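Local coordinates for UDP-galactopyranose mutase (Deinococcus radiodurans, PDB 3HDQ), which binds FAD and UDP-galactose and probably catalyses the interconversion of UDP-galactopyranose and UDP-galactofuranose, at residues Y69-D74 / I79-P84; D161-K166 / S194-V199; G259-F264 / V359-R364. All coordinates share one frame; numbering follows the deposited sequence.

Contact 1 (Y69-D74 / I79-P84). With FAD (flavin-adenine dinucleotide), chain L.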
loop_
_atom_site.group_PDB
_atom_site.type_symbol
_atom_site.label_atom_id
_atom_site.label_comp_id
_atom_site.label_asym_id
_atom_site.label_seq_id
_atom_site.Cartn_x
_atom_site.Cartn_y
_atom_site.Cartn_z
ATOM N N TYR A 69 6.472 -6.473 5.996
ATOM C CA TYR A 69 5.877 -5.572 5.026
ATOM C C TYR A 69 6.814 -5.402 3.835
ATOM O O TYR A 69 8.028 -5.280 4.011
ATOM C CB TYR A 69 5.643 -4.220 5.692
ATOM C CG TYR A 69 5.196 -3.112 4.766
ATOM C CD1 TYR A 69 3.907 -3.086 4.261
ATOM C CD2 TYR A 69 6.049 -2.075 4.433
ATOM C CE1 TYR A 69 3.480 -2.058 3.438
ATOM C CE2 TYR A 69 5.638 -1.047 3.610
ATOM C CZ TYR A 69 4.351 -1.050 3.113
ATOM O OH TYR A 69 3.930 -0.041 2.292
ATOM N N ASP A 70 6.262 -5.399 2.627
ATOM C CA ASP A 70 7.046 -5.010 1.456
ATOM C C ASP A 70 6.341 -3.948 0.602
ATOM O O ASP A 70 5.135 -3.736 0.716
ATOM C CB ASP A 70 7.461 -6.228 0.614
ATOM C CG ASP A 70 6.288 -7.006 0.077
ATOM O OD1 ASP A 70 6.476 -8.202 -0.211
ATOM O OD2 ASP A 70 5.187 -6.438 -0.067
ATOM N N CYS A 71 7.104 -3.273 -0.239
ATOM C CA CYS A 71 6.556 -2.194 -1.043
ATOM C C CYS A 71 7.469 -1.877 -2.222
ATOM O O CYS A 71 8.638 -2.277 -2.261
ATOM C CB CYS A 71 6.390 -0.944 -0.184
ATOM S SG CYS A 71 7.965 -0.301 0.385
ATOM N N TYR A 72 6.925 -1.158 -3.188
ATOM C CA TYR A 72 7.699 -0.739 -4.345
ATOM C C TYR A 72 8.389 0.591 -4.037
ATOM O O TYR A 72 7.754 1.520 -3.526
ATOM C CB TYR A 72 6.779 -0.613 -5.560
ATOM C CG TYR A 72 6.355 -1.941 -6.161
ATOM C CD1 TYR A 72 7.043 -2.482 -7.246
ATOM C CD2 TYR A 72 5.273 -2.650 -5.654
ATOM C CE1 TYR A 72 6.664 -3.688 -7.807
ATOM C CE2 TYR A 72 4.888 -3.867 -6.215
ATOM C CZ TYR A 72 5.590 -4.376 -7.291
ATOM O OH TYR A 72 5.229 -5.576 -7.866
ATOM N N ASP A 73 9.686 0.681 -4.334
ATOM C CA ASP A 73 10.453 1.892 -4.023
ATOM C C ASP A 73 10.335 2.965 -5.111
ATOM O O ASP A 73 9.581 2.801 -6.064
ATOM C CB ASP A 73 11.925 1.561 -3.742
ATOM C CG ASP A 73 12.663 1.013 -4.963
ATOM O OD1 ASP A 73 12.205 1.150 -6.123
ATOM O OD2 ASP A 73 13.740 0.439 -4.741
ATOM N N ASP A 74 11.081 4.056 -4.967
ATOM C CA ASP A 74 10.985 5.171 -5.916
ATOM C C ASP A 74 11.249 4.733 -7.358
ATOM O O ASP A 74 10.694 5.309 -8.303
ATOM C CB ASP A 74 11.941 6.301 -5.532
ATOM C CG ASP A 74 11.452 7.093 -4.326
ATOM O OD1 ASP A 74 10.353 6.788 -3.808
ATOM O OD2 ASP A 74 12.163 8.025 -3.898
ATOM N N ILE A 79 10.725 -4.113 -2.731
ATOM C CA ILE A 79 11.726 -4.274 -1.668
ATOM C C ILE A 79 11.110 -4.627 -0.319
ATOM O O ILE A 79 9.888 -4.554 -0.130
ATOM C CB ILE A 79 12.504 -2.980 -1.426
ATOM C CG1 ILE A 79 11.540 -1.916 -0.879
ATOM C CG2 ILE A 79 13.213 -2.541 -2.694
ATOM C CD1 ILE A 79 12.184 -0.682 -0.350
ATOM N N HIS A 80 11.967 -5.002 0.622
ATOM C CA HIS A 80 11.552 -5.184 2.017
ATOM C C HIS A 80 12.187 -4.095 2.871
ATOM O O HIS A 80 13.388 -4.138 3.153
ATOM C CB HIS A 80 11.971 -6.558 2.543
ATOM C CG HIS A 80 11.575 -7.696 1.654
ATOM N ND1 HIS A 80 11.963 -8.997 1.893
ATOM C CD2 HIS A 80 10.835 -7.725 0.518
ATOM C CE1 HIS A 80 11.473 -9.782 0.948
ATOM N NE2 HIS A 80 10.784 -9.034 0.101
ATOM N N PRO A 81 11.391 -3.106 3.282
ATOM C CA PRO A 81 11.965 -1.991 4.050
ATOM C C PRO A 81 12.726 -2.434 5.306
ATOM O O PRO A 81 13.652 -1.723 5.696
ATOM C CB PRO A 81 10.742 -1.143 4.432
ATOM C CG PRO A 81 9.703 -1.492 3.388
ATOM C CD PRO A 81 9.946 -2.949 3.048
ATOM N N TYR A 82 12.365 -3.565 5.911
ATOM C CA TYR A 82 13.004 -3.983 7.172
ATOM C C TYR A 82 13.945 -5.177 7.036
ATOM O O TYR A 82 14.054 -6.004 7.955
ATOM C CB TYR A 82 11.959 -4.291 8.251
ATOM C CG TYR A 82 10.931 -3.204 8.410
ATOM C CD1 TYR A 82 9.687 -3.301 7.792
ATOM C CD2 TYR A 82 11.199 -2.073 9.172
ATOM C CE1 TYR A 82 8.742 -2.297 7.917
ATOM C CE2 TYR A 82 10.252 -1.059 9.315
ATOM C CZ TYR A 82 9.026 -1.176 8.674
ATOM O OH TYR A 82 8.082 -0.179 8.803
ATOM N N GLY A 83 14.624 -5.271 5.896
ATOM C CA GLY A 83 15.570 -6.348 5.676
ATOM C C GLY A 83 14.950 -7.521 4.946
ATOM O O GLY A 83 13.734 -7.675 4.924
ATOM N N PRO A 84 15.790 -8.370 4.357
ATOM C CA PRO A 84 15.311 -9.467 3.512
ATOM C C PRO A 84 14.466 -10.454 4.311
ATOM O O PRO A 84 14.908 -10.932 5.357
ATOM C CB PRO A 84 16.606 -10.147 3.073
ATOM C CG PRO A 84 17.581 -9.852 4.181
ATOM C CD PRO A 84 17.223 -8.489 4.683
HETATM P PA FAD L . 6.266 -8.056 14.109
HETATM O O1A FAD L . 6.461 -8.102 12.709
HETATM O O2A FAD L . 7.352 -7.397 14.707
HETATM O O5B FAD L . 4.959 -7.261 14.340
HETATM C C5B FAD L . 4.538 -6.775 15.558
HETATM C C4B FAD L . 3.828 -5.488 15.293
HETATM O O4B FAD L . 3.364 -4.949 16.479
HETATM C C3B FAD L . 4.808 -4.485 14.735
HETATM O O3B FAD L . 4.496 -4.089 13.441
HETATM C C2B FAD L . 4.716 -3.322 15.665
HETATM O O2B FAD L . 4.688 -2.153 14.940
HETATM C C1B FAD L . 3.435 -3.576 16.401
HETATM N N9A FAD L . 3.419 -2.906 17.698
HETATM C C8A FAD L . 4.299 -2.999 18.701
HETATM N N7A FAD L . 3.930 -2.227 19.691
HETATM C C5A FAD L . 2.806 -1.618 19.347
HETATM C C6A FAD L . 1.984 -0.710 19.975
HETATM N N6A FAD L . 2.162 -0.408 21.215
HETATM N N1A FAD L . 0.876 -0.251 19.359
HETATM C C2A FAD L . 0.578 -0.669 18.112
HETATM N N3A FAD L . 1.384 -1.559 17.497
HETATM C C4A FAD L . 2.483 -2.021 18.088
HETATM N N1 FAD L . 11.851 -14.689 9.131
HETATM C C2 FAD L . 11.882 -15.677 8.230
HETATM O O2 FAD L . 11.167 -16.628 8.325
HETATM N N3 FAD L . 12.732 -15.571 7.204
HETATM C C4 FAD L . 13.537 -14.488 7.083
HETATM O O4 FAD L . 14.295 -14.381 6.179
HETATM C C4X FAD L . 13.498 -13.514 8.011
HETATM N N5 FAD L . 14.316 -12.449 7.889
HETATM C C5X FAD L . 14.274 -11.472 8.816
HETATM C C6 FAD L . 15.102 -10.385 8.675
HETATM C C7 FAD L . 15.068 -9.386 9.606
HETATM C C7M FAD L . 15.954 -8.217 9.474
HETATM C C8 FAD L . 14.205 -9.460 10.662
HETATM C C8M FAD L . 14.214 -8.354 11.648
HETATM C C9 FAD L . 13.369 -10.549 10.796
HETATM C C9A FAD L . 13.400 -11.568 9.877
HETATM N N10 FAD L . 12.575 -12.649 9.987
HETATM C C10 FAD L . 12.643 -13.616 9.048
HETATM C "C1'" FAD L . 11.704 -12.852 11.173
HETATM C "C2'" FAD L . 10.333 -12.233 11.027
HETATM O "O2'" FAD L . 10.538 -10.872 10.895
HETATM C "C3'" FAD L . 9.436 -12.463 12.239
HETATM O "O3'" FAD L . 9.110 -13.761 12.472
HETATM C "C4'" FAD L . 8.068 -11.949 11.977
HETATM O "O4'" FAD L . 8.250 -10.900 11.077
HETATM C "C5'" FAD L . 7.474 -11.529 13.289
HETATM O "O5'" FAD L . 6.098 -11.439 13.312
HETATM P P FAD L . 5.418 -10.761 14.531
HETATM O O1P FAD L . 4.053 -10.555 14.244
HETATM O O2P FAD L . 5.540 -11.655 15.619
HETATM O O3P FAD L . 6.178 -9.434 14.838
HETATM O O HOH W 1 10.342 -5.687 5.405
#
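C71 and I79 form an antiparallel hydrogen-bonded pair: C71 N donates to I79 O over 3.1 Å, and I79 N returns a nearly straight bond (174°) of 2.8 Å to C71 O. Their side chains leave on one face of the small sheet, and P81 joins them there. The CG of P81 lies 3.7 Å from C71 SG and 3.8 Å from CD2 of Y69, whose ring crosses the proline at about a right angle. Placing CG of Y69 opposite the backbone N (chi1 172°) carries the ring over to it. Proline, with no N-H to offer, ends the direct pairing; its CD lies against Y69 O, which turns to a water instead. The water donates to Y69 O over 2.7 Å and accepts from Y82 N at 3.0 Å, bridging the segments. Farther along, CG2 of I79 rests 3.7 Å from OD2 of D73, an oxygen whose hydrogen bond is with S321 OG.

D70 sets its CB against CD2 of H80; Y222 N holds its carboxylate, and H85 N positions the imidazole through ND1. The edge of the Y82 ring meets CB of Y69, and its hydroxyl bonds to H63. A type I turn from H80 to G83 bends the chain toward the flavin. At phi 95° a CB on G83 would jam against the preceding carbonyl O, which alone calls for glycine, and would also strike FAD C7M; beyond it P84 O comes 3.0 Å from FAD N5. This short beta hairpin, strands 71-72 and 78-79, lines the FAD pocket of the Rossmann-like domain with its outgoing arm.

Contact 2 (D161-K166 / S194-V199). With GDU (galactose-uridine-5'-diphosphate), chain K.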
loop_
_atom_site.group_PDB
_atom_site.type_symbol
_atom_site.label_atom_id
_atom_site.label_comp_id
_atom_site.label_asym_id
_atom_site.label_seq_id
_atom_site.Cartn_x
_atom_site.Cartn_y
_atom_site.Cartn_z
ATOM N N ASP A 161 30.381 -22.418 22.180
ATOM C CA ASP A 161 30.420 -23.868 22.343
ATOM C C ASP A 161 29.881 -24.613 21.129
ATOM O O ASP A 161 30.503 -25.578 20.686
ATOM C CB ASP A 161 29.615 -24.326 23.570
ATOM C CG ASP A 161 30.164 -23.791 24.878
ATOM O OD1 ASP A 161 31.330 -23.337 24.920
ATOM O OD2 ASP A 161 29.408 -23.827 25.876
ATOM N N VAL A 162 28.719 -24.201 20.615
ATOM C CA VAL A 162 28.069 -24.977 19.556
ATOM C C VAL A 162 28.916 -25.054 18.295
ATOM O O VAL A 162 28.904 -26.059 17.595
ATOM C CB VAL A 162 26.660 -24.458 19.157
ATOM C CG1 VAL A 162 25.592 -25.426 19.613
ATOM C CG2 VAL A 162 26.417 -23.066 19.681
ATOM N N VAL A 163 29.652 -23.989 18.018
ATOM C CA VAL A 163 30.449 -23.918 16.805
ATOM C C VAL A 163 31.826 -24.549 16.989
ATOM O O VAL A 163 32.214 -25.444 16.245
ATOM C CB VAL A 163 30.595 -22.455 16.339
ATOM C CG1 VAL A 163 31.560 -22.353 15.151
ATOM C CG2 VAL A 163 29.218 -21.888 16.000
ATOM N N VAL A 164 32.555 -24.088 17.996
ATOM C CA VAL A 164 33.924 -24.542 18.213
ATOM C C VAL A 164 34.004 -26.061 18.458
ATOM O O VAL A 164 35.016 -26.687 18.191
ATOM C CB VAL A 164 34.593 -23.725 19.343
ATOM C CG1 VAL A 164 34.260 -24.303 20.729
ATOM C CG2 VAL A 164 36.079 -23.641 19.124
ATOM N N SER A 165 32.916 -26.654 18.928
ATOM C CA SER A 165 32.878 -28.089 19.202
ATOM C C SER A 165 32.530 -28.924 17.973
ATOM O O SER A 165 32.532 -30.159 18.029
ATOM C CB SER A 165 31.875 -28.394 20.328
ATOM O OG SER A 165 30.541 -28.235 19.884
ATOM N N LYS A 166 32.223 -28.249 16.869
ATOM C CA LYS A 166 31.861 -28.940 15.634
ATOM C C LYS A 166 32.853 -28.716 14.497
ATOM O O LYS A 166 33.162 -29.650 13.749
ATOM C CB LYS A 166 30.442 -28.560 15.196
ATOM C CG LYS A 166 29.374 -29.017 16.171
ATOM C CD LYS A 166 27.971 -28.709 15.684
ATOM C CE LYS A 166 26.971 -28.984 16.803
ATOM N NZ LYS A 166 25.567 -28.798 16.362
ATOM N N SER A 194 21.644 -21.385 21.109
ATOM C CA SER A 194 20.594 -21.454 20.088
ATOM C C SER A 194 20.721 -20.404 18.980
ATOM O O SER A 194 20.090 -20.525 17.935
ATOM C CB SER A 194 19.216 -21.341 20.740
ATOM O OG SER A 194 19.057 -20.057 21.321
ATOM N N VAL A 195 21.515 -19.369 19.224
ATOM C CA VAL A 195 21.694 -18.296 18.260
ATOM C C VAL A 195 22.565 -18.763 17.090
ATOM O O VAL A 195 22.116 -18.743 15.947
ATOM C CB VAL A 195 22.296 -17.031 18.921
ATOM C CG1 VAL A 195 22.652 -15.989 17.876
ATOM C CG2 VAL A 195 21.314 -16.465 19.934
ATOM N N THR A 196 23.790 -19.205 17.370
ATOM C CA THR A 196 24.653 -19.707 16.300
ATOM C C THR A 196 24.242 -21.105 15.822
ATOM O O THR A 196 24.504 -21.460 14.676
ATOM C CB THR A 196 26.150 -19.695 16.672
ATOM O OG1 THR A 196 26.377 -20.559 17.787
ATOM C CG2 THR A 196 26.608 -18.284 17.008
ATOM N N ALA A 197 23.598 -21.884 16.690
ATOM C CA ALA A 197 23.046 -23.174 16.295
ATOM C C ALA A 197 22.008 -23.045 15.177
ATOM O O ALA A 197 21.641 -24.040 14.553
ATOM C CB ALA A 197 22.430 -23.897 17.498
ATOM N N ARG A 198 21.526 -21.829 14.934
ATOM C CA ARG A 198 20.610 -21.583 13.819
ATOM C C ARG A 198 21.218 -21.954 12.470
ATOM O O ARG A 198 20.508 -22.323 11.538
ATOM C CB ARG A 198 20.172 -20.116 13.780
ATOM C CG ARG A 198 19.075 -19.766 14.774
ATOM C CD ARG A 198 18.841 -18.250 14.854
ATOM N NE ARG A 198 18.341 -17.657 13.609
ATOM C CZ ARG A 198 17.053 -17.577 13.275
ATOM N NH1 ARG A 198 16.125 -18.073 14.081
ATOM N NH2 ARG A 198 16.691 -17.016 12.128
ATOM N N VAL A 199 22.536 -21.839 12.366
ATOM C CA VAL A 199 23.223 -22.121 11.119
ATOM C C VAL A 199 23.971 -23.440 11.222
ATOM O O VAL A 199 25.083 -23.494 11.729
ATOM C CB VAL A 199 24.211 -20.993 10.770
ATOM C CG1 VAL A 199 24.858 -21.245 9.427
ATOM C CG2 VAL A 199 23.501 -19.635 10.806
HETATM N N1 GDU K . 25.940 -16.198 12.047
HETATM C C2 GDU K . 27.128 -15.933 11.757
HETATM N N3 GDU K . 27.804 -15.758 10.704
HETATM C C4 GDU K . 27.070 -15.869 9.583
HETATM C C5 GDU K . 25.628 -16.179 9.727
HETATM C C6 GDU K . 25.118 -16.324 10.966
HETATM O O2 GDU K . 27.930 -15.778 12.919
HETATM O O4 GDU K . 27.572 -15.692 8.475
HETATM C C1D GDU K . 25.439 -16.313 13.387
HETATM C C2D GDU K . 25.089 -15.016 14.155
HETATM O O2D GDU K . 25.197 -15.171 15.565
HETATM C C3D GDU K . 23.659 -14.804 13.705
HETATM C C4D GDU K . 23.143 -16.231 13.880
HETATM O O4D GDU K . 24.225 -17.082 13.487
HETATM O O3D GDU K . 22.994 -13.849 14.529
HETATM C C5D GDU K . 21.769 -16.529 13.299
HETATM O O5D GDU K . 21.940 -16.331 11.883
HETATM P PA GDU K . 20.756 -15.819 10.943
HETATM O O1A GDU K . 21.171 -16.036 9.528
HETATM O O2A GDU K . 19.565 -16.637 11.228
HETATM O O3A GDU K . 20.534 -14.257 11.130
HETATM P PB GDU K . 19.142 -13.553 10.862
HETATM O O1B GDU K . 19.459 -12.147 11.208
HETATM O O2B GDU K . 18.002 -13.967 11.716
HETATM O O3B GDU K . 18.707 -13.551 9.316
HETATM C "C1'" GDU K . 17.453 -13.331 8.640
HETATM C "C2'" GDU K . 16.659 -14.654 8.614
HETATM C "C3'" GDU K . 17.650 -15.732 8.117
HETATM C "C4'" GDU K . 17.964 -15.433 6.620
HETATM C "C5'" GDU K . 18.438 -13.958 6.499
HETATM C "C6'" GDU K . 18.507 -13.446 5.032
HETATM O "O2'" GDU K . 16.072 -14.948 9.895
HETATM O "O3'" GDU K . 17.062 -17.038 8.316
HETATM O "O4'" GDU K . 16.762 -15.668 5.857
HETATM O "O5'" GDU K . 17.767 -12.931 7.283
HETATM O "O6'" GDU K . 19.850 -13.483 4.492
#
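V162 and T196 meet most closely, CG2 of the valine lying 3.1 Å from OG1 of the threonine. This is a tight touch without a hydrogen bond; OG1 finds its polar partner in S159 O. The T196 hydroxyl sits between its backbone N and carbonyl carbon (chi1 62°), which aims OG1 at the helix and swings CG2 to the substrate side, 3.7 Å from O2D of GDU. A beta-branched residue thus serves both sides. V163 adds its CG2 to the same hydroxyl at 3.6 Å, crossing T196 at about a right angle, and V162 CG1 reaches the small CB of A197 at 4.1 Å.

Behind this surface, S165 N and OG grip D161 O from opposite faces of its plane. R198 turns to the ligand. Its chain bends at chi3 (64°), bringing the guanidinium edge to the alpha-phosphate, where NE and NH2 converge on O2A at 2.9 and 3.0 Å. N372 also binds NH2, and Y370 makes a cation-pi contact. A leucine in its place would probably leave this phosphate oxygen without its two-pronged charged partner and Y370 without its cation.

The contact joins the start of helix 159-184 to the loop that follows it. V195 packs on S159 and W184, at the two ends of that helix, and V199 leans on Y209.

Contact 3 (G259-F264 / V359-R364). With FAD (flavin-adenine dinucleotide), chain L.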
loop_
_atom_site.group_PDB
_atom_site.type_symbol
_atom_site.label_atom_id
_atom_site.label_comp_id
_atom_site.label_asym_id
_atom_site.label_seq_id
_atom_site.Cartn_x
_atom_site.Cartn_y
_atom_site.Cartn_z
ATOM N N GLY A 259 3.405 -6.759 20.669
ATOM C CA GLY A 259 4.533 -5.861 20.851
ATOM C C GLY A 259 5.522 -6.413 21.870
ATOM O O GLY A 259 5.341 -7.521 22.376
ATOM N N PRO A 260 6.579 -5.648 22.173
ATOM C CA PRO A 260 7.579 -6.079 23.166
ATOM C C PRO A 260 6.940 -6.203 24.561
ATOM O O PRO A 260 6.110 -5.363 24.902
ATOM C CB PRO A 260 8.602 -4.941 23.160
ATOM C CG PRO A 260 8.168 -3.967 22.096
ATOM C CD PRO A 260 6.749 -4.245 21.768
ATOM N N VAL A 261 7.278 -7.233 25.339
ATOM C CA VAL A 261 6.619 -7.428 26.641
ATOM C C VAL A 261 6.986 -6.405 27.692
ATOM O O VAL A 261 6.161 -6.074 28.525
ATOM C CB VAL A 261 6.913 -8.795 27.308
ATOM C CG1 VAL A 261 5.643 -9.632 27.423
ATOM C CG2 VAL A 261 8.061 -9.512 26.627
ATOM N N ASP A 262 8.233 -5.950 27.703
ATOM C CA ASP A 262 8.649 -5.079 28.790
ATOM C C ASP A 262 7.822 -3.798 28.763
ATOM O O ASP A 262 7.349 -3.342 29.800
ATOM C CB ASP A 262 10.167 -4.810 28.799
ATOM C CG ASP A 262 10.695 -4.299 27.459
ATOM O OD1 ASP A 262 9.964 -4.368 26.449
ATOM O OD2 ASP A 262 11.851 -3.828 27.417
ATOM N N ALA A 263 7.609 -3.260 27.565
ATOM C CA ALA A 263 6.864 -2.017 27.383
ATOM C C ALA A 263 5.417 -2.149 27.822
ATOM O O ALA A 263 4.837 -1.201 28.343
ATOM C CB ALA A 263 6.923 -1.553 25.925
ATOM N N PHE A 264 4.829 -3.318 27.606
ATOM C CA PHE A 264 3.438 -3.513 27.991
ATOM C C PHE A 264 3.287 -3.302 29.494
ATOM O O PHE A 264 2.286 -2.762 29.962
ATOM C CB PHE A 264 2.954 -4.901 27.595
ATOM C CG PHE A 264 1.502 -5.130 27.870
ATOM C CD1 PHE A 264 0.543 -4.795 26.924
ATOM C CD2 PHE A 264 1.089 -5.672 29.074
ATOM C CE1 PHE A 264 -0.800 -5.001 27.181
ATOM C CE2 PHE A 264 -0.252 -5.879 29.334
ATOM C CZ PHE A 264 -1.195 -5.542 28.386
ATOM N N VAL A 359 -5.617 -10.633 28.501
ATOM C CA VAL A 359 -4.602 -10.360 27.500
ATOM C C VAL A 359 -3.851 -11.635 27.158
ATOM O O VAL A 359 -3.396 -12.352 28.050
ATOM C CB VAL A 359 -3.600 -9.296 27.983
ATOM C CG1 VAL A 359 -2.628 -8.934 26.872
ATOM C CG2 VAL A 359 -4.337 -8.056 28.434
ATOM N N THR A 360 -3.738 -11.936 25.869
ATOM C CA THR A 360 -2.827 -13.000 25.460
ATOM C C THR A 360 -1.678 -12.503 24.576
ATOM O O THR A 360 -1.861 -11.687 23.672
ATOM C CB THR A 360 -3.539 -14.292 24.929
ATOM O OG1 THR A 360 -2.927 -14.732 23.713
ATOM C CG2 THR A 360 -5.000 -14.081 24.706
ATOM N N PHE A 361 -0.484 -12.990 24.895
ATOM C CA PHE A 361 0.744 -12.532 24.277
ATOM C C PHE A 361 1.190 -13.532 23.214
ATOM O O PHE A 361 1.211 -14.739 23.460
ATOM C CB PHE A 361 1.825 -12.340 25.355
ATOM C CG PHE A 361 1.492 -11.270 26.363
ATOM C CD1 PHE A 361 0.476 -11.461 27.288
ATOM C CD2 PHE A 361 2.185 -10.067 26.372
ATOM C CE1 PHE A 361 0.155 -10.485 28.190
ATOM C CE2 PHE A 361 1.868 -9.080 27.284
ATOM C CZ PHE A 361 0.852 -9.293 28.201
ATOM N N VAL A 362 1.524 -13.025 22.028
ATOM C CA VAL A 362 1.876 -13.875 20.890
ATOM C C VAL A 362 2.897 -13.181 20.017
ATOM O O VAL A 362 2.815 -11.972 19.823
ATOM C CB VAL A 362 0.659 -14.169 19.976
ATOM C CG1 VAL A 362 0.991 -15.299 19.006
ATOM C CG2 VAL A 362 -0.576 -14.501 20.795
ATOM N N GLY A 363 3.853 -13.947 19.488
ATOM C CA GLY A 363 4.764 -13.441 18.476
ATOM C C GLY A 363 6.190 -13.272 18.954
ATOM O O GLY A 363 6.478 -13.428 20.145
ATOM N N ARG A 364 7.086 -12.940 18.026
ATOM C CA ARG A 364 8.503 -12.826 18.353
ATOM C C ARG A 364 8.771 -11.880 19.532
ATOM O O ARG A 364 9.504 -12.237 20.456
ATOM C CB ARG A 364 9.339 -12.405 17.133
ATOM C CG ARG A 364 10.782 -12.097 17.488
ATOM C CD ARG A 364 11.605 -11.474 16.342
ATOM N NE ARG A 364 12.104 -12.480 15.417
ATOM C CZ ARG A 364 13.240 -12.387 14.731
ATOM N NH1 ARG A 364 14.021 -11.330 14.851
ATOM N NH2 ARG A 364 13.584 -13.361 13.904
HETATM P PA FAD L . 6.266 -8.056 14.109
HETATM O O1A FAD L . 6.461 -8.102 12.709
HETATM O O2A FAD L . 7.352 -7.397 14.707
HETATM O O5B FAD L . 4.959 -7.261 14.340
HETATM C C5B FAD L . 4.538 -6.775 15.558
HETATM C C4B FAD L . 3.828 -5.488 15.293
HETATM O O4B FAD L . 3.364 -4.949 16.479
HETATM C C3B FAD L . 4.808 -4.485 14.735
HETATM O O3B FAD L . 4.496 -4.089 13.441
HETATM C C2B FAD L . 4.716 -3.322 15.665
HETATM O O2B FAD L . 4.688 -2.153 14.940
HETATM C C1B FAD L . 3.435 -3.576 16.401
HETATM N N9A FAD L . 3.419 -2.906 17.698
HETATM C C8A FAD L . 4.299 -2.999 18.701
HETATM N N7A FAD L . 3.930 -2.227 19.691
HETATM C C5A FAD L . 2.806 -1.618 19.347
HETATM C C6A FAD L . 1.984 -0.710 19.975
HETATM N N6A FAD L . 2.162 -0.408 21.215
HETATM N N1A FAD L . 0.876 -0.251 19.359
HETATM C C2A FAD L . 0.578 -0.669 18.112
HETATM N N3A FAD L . 1.384 -1.559 17.497
HETATM C C4A FAD L . 2.483 -2.021 18.088
HETATM N N1 FAD L . 11.851 -14.689 9.131
HETATM C C2 FAD L . 11.882 -15.677 8.230
HETATM O O2 FAD L . 11.167 -16.628 8.325
HETATM N N3 FAD L . 12.732 -15.571 7.204
HETATM C C4 FAD L . 13.537 -14.488 7.083
HETATM O O4 FAD L . 14.295 -14.381 6.179
HETATM C C4X FAD L . 13.498 -13.514 8.011
HETATM N N5 FAD L . 14.316 -12.449 7.889
HETATM C C5X FAD L . 14.274 -11.472 8.816
HETATM C C6 FAD L . 15.102 -10.385 8.675
HETATM C C7 FAD L . 15.068 -9.386 9.606
HETATM C C7M FAD L . 15.954 -8.217 9.474
HETATM C C8 FAD L . 14.205 -9.460 10.662
HETATM C C8M FAD L . 14.214 -8.354 11.648
HETATM C C9 FAD L . 13.369 -10.549 10.796
HETATM C C9A FAD L . 13.400 -11.568 9.877
HETATM N N10 FAD L . 12.575 -12.649 9.987
HETATM C C10 FAD L . 12.643 -13.616 9.048
HETATM C "C1'" FAD L . 11.704 -12.852 11.173
HETATM C "C2'" FAD L . 10.333 -12.233 11.027
HETATM O "O2'" FAD L . 10.538 -10.872 10.895
HETATM C "C3'" FAD L . 9.436 -12.463 12.239
HETATM O "O3'" FAD L . 9.110 -13.761 12.472
HETATM C "C4'" FAD L . 8.068 -11.949 11.977
HETATM O "O4'" FAD L . 8.250 -10.900 11.077
HETATM C "C5'" FAD L . 7.474 -11.529 13.289
HETATM O "O5'" FAD L . 6.098 -11.439 13.312
HETATM P P FAD L . 5.418 -10.761 14.531
HETATM O O1P FAD L . 4.053 -10.555 14.244
HETATM O O2P FAD L . 5.540 -11.655 15.619
HETATM O O3P FAD L . 6.178 -9.434 14.838
#
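F361 and F264 bury the most surface here, and meet as a T-shaped (edge-to-face) pair. The edge of F361 points at a face of F264, with ring centroids 5.1 Å apart and planes at 82°. CZ of F361 stands over that face, displaced toward the rim, and approaches CD2 of F264 to 3.7 Å. With CG opposite the backbone N (chi1 -176°), the F264 ring reaches out to strand 359-361. There its CZ touches both methyls of V359, CG1 and CG2 each at 4.0 Å. V261 supplies the third side chain: its CG1 packs obliquely against CD2 of F361 at 3.6 Å. V261 and F264 meet neighbouring stretches of the same rim of F361, CD2-CE2 and CE2-CZ. The large flat residues bridge two backbones whose nearest CA atoms, those of V261 and F361, are 8.1 Å apart.

Both segments also reach FAD. R364 N donates to O2P over 3.1 Å. A CB on G363 would clash with that oxygen and, at these backbone angles, jam against the preceding carbonyl O, which alone calls for glycine. R364 lays one face of its guanidinium against FAD C1', while Y334 O and Y371 O take its N-H groups. G259 CA approaches the adenine at C8A, 3.6 Å away.

Strand 359-361 forms an edge of the five-stranded parallel sheet, its backbone bonded through T360 to M255 and Y257 of strand 252-257. A short, weakly bonded helical turn, about 261-264, follows that strand. Helix 340-355 backs the cluster, with Y346 on V261 and A353 on F361, whereas T360 and V362 pack on helix 373-388.

The three contacts follow one another along the chain and are arranged around the two ligands without touching one another. Contacts 1 and 3 both reach FAD, the first at the isoalloxazine and the third at the adenine, diphosphate and ribityl parts; their centres are 25 Å apart, their nearest atoms about 9 Å. Contact 2 serves GDU instead, and lies across the chain's centre from contact 1, with centres 31 Å apart. P84 of contact 1 belongs to both ligand pockets, so it stands where flavin and sugar meet. Contacts 2 and 3 approach most closely, about 5 Å between nearest atoms, although their centres are 28 Å apart.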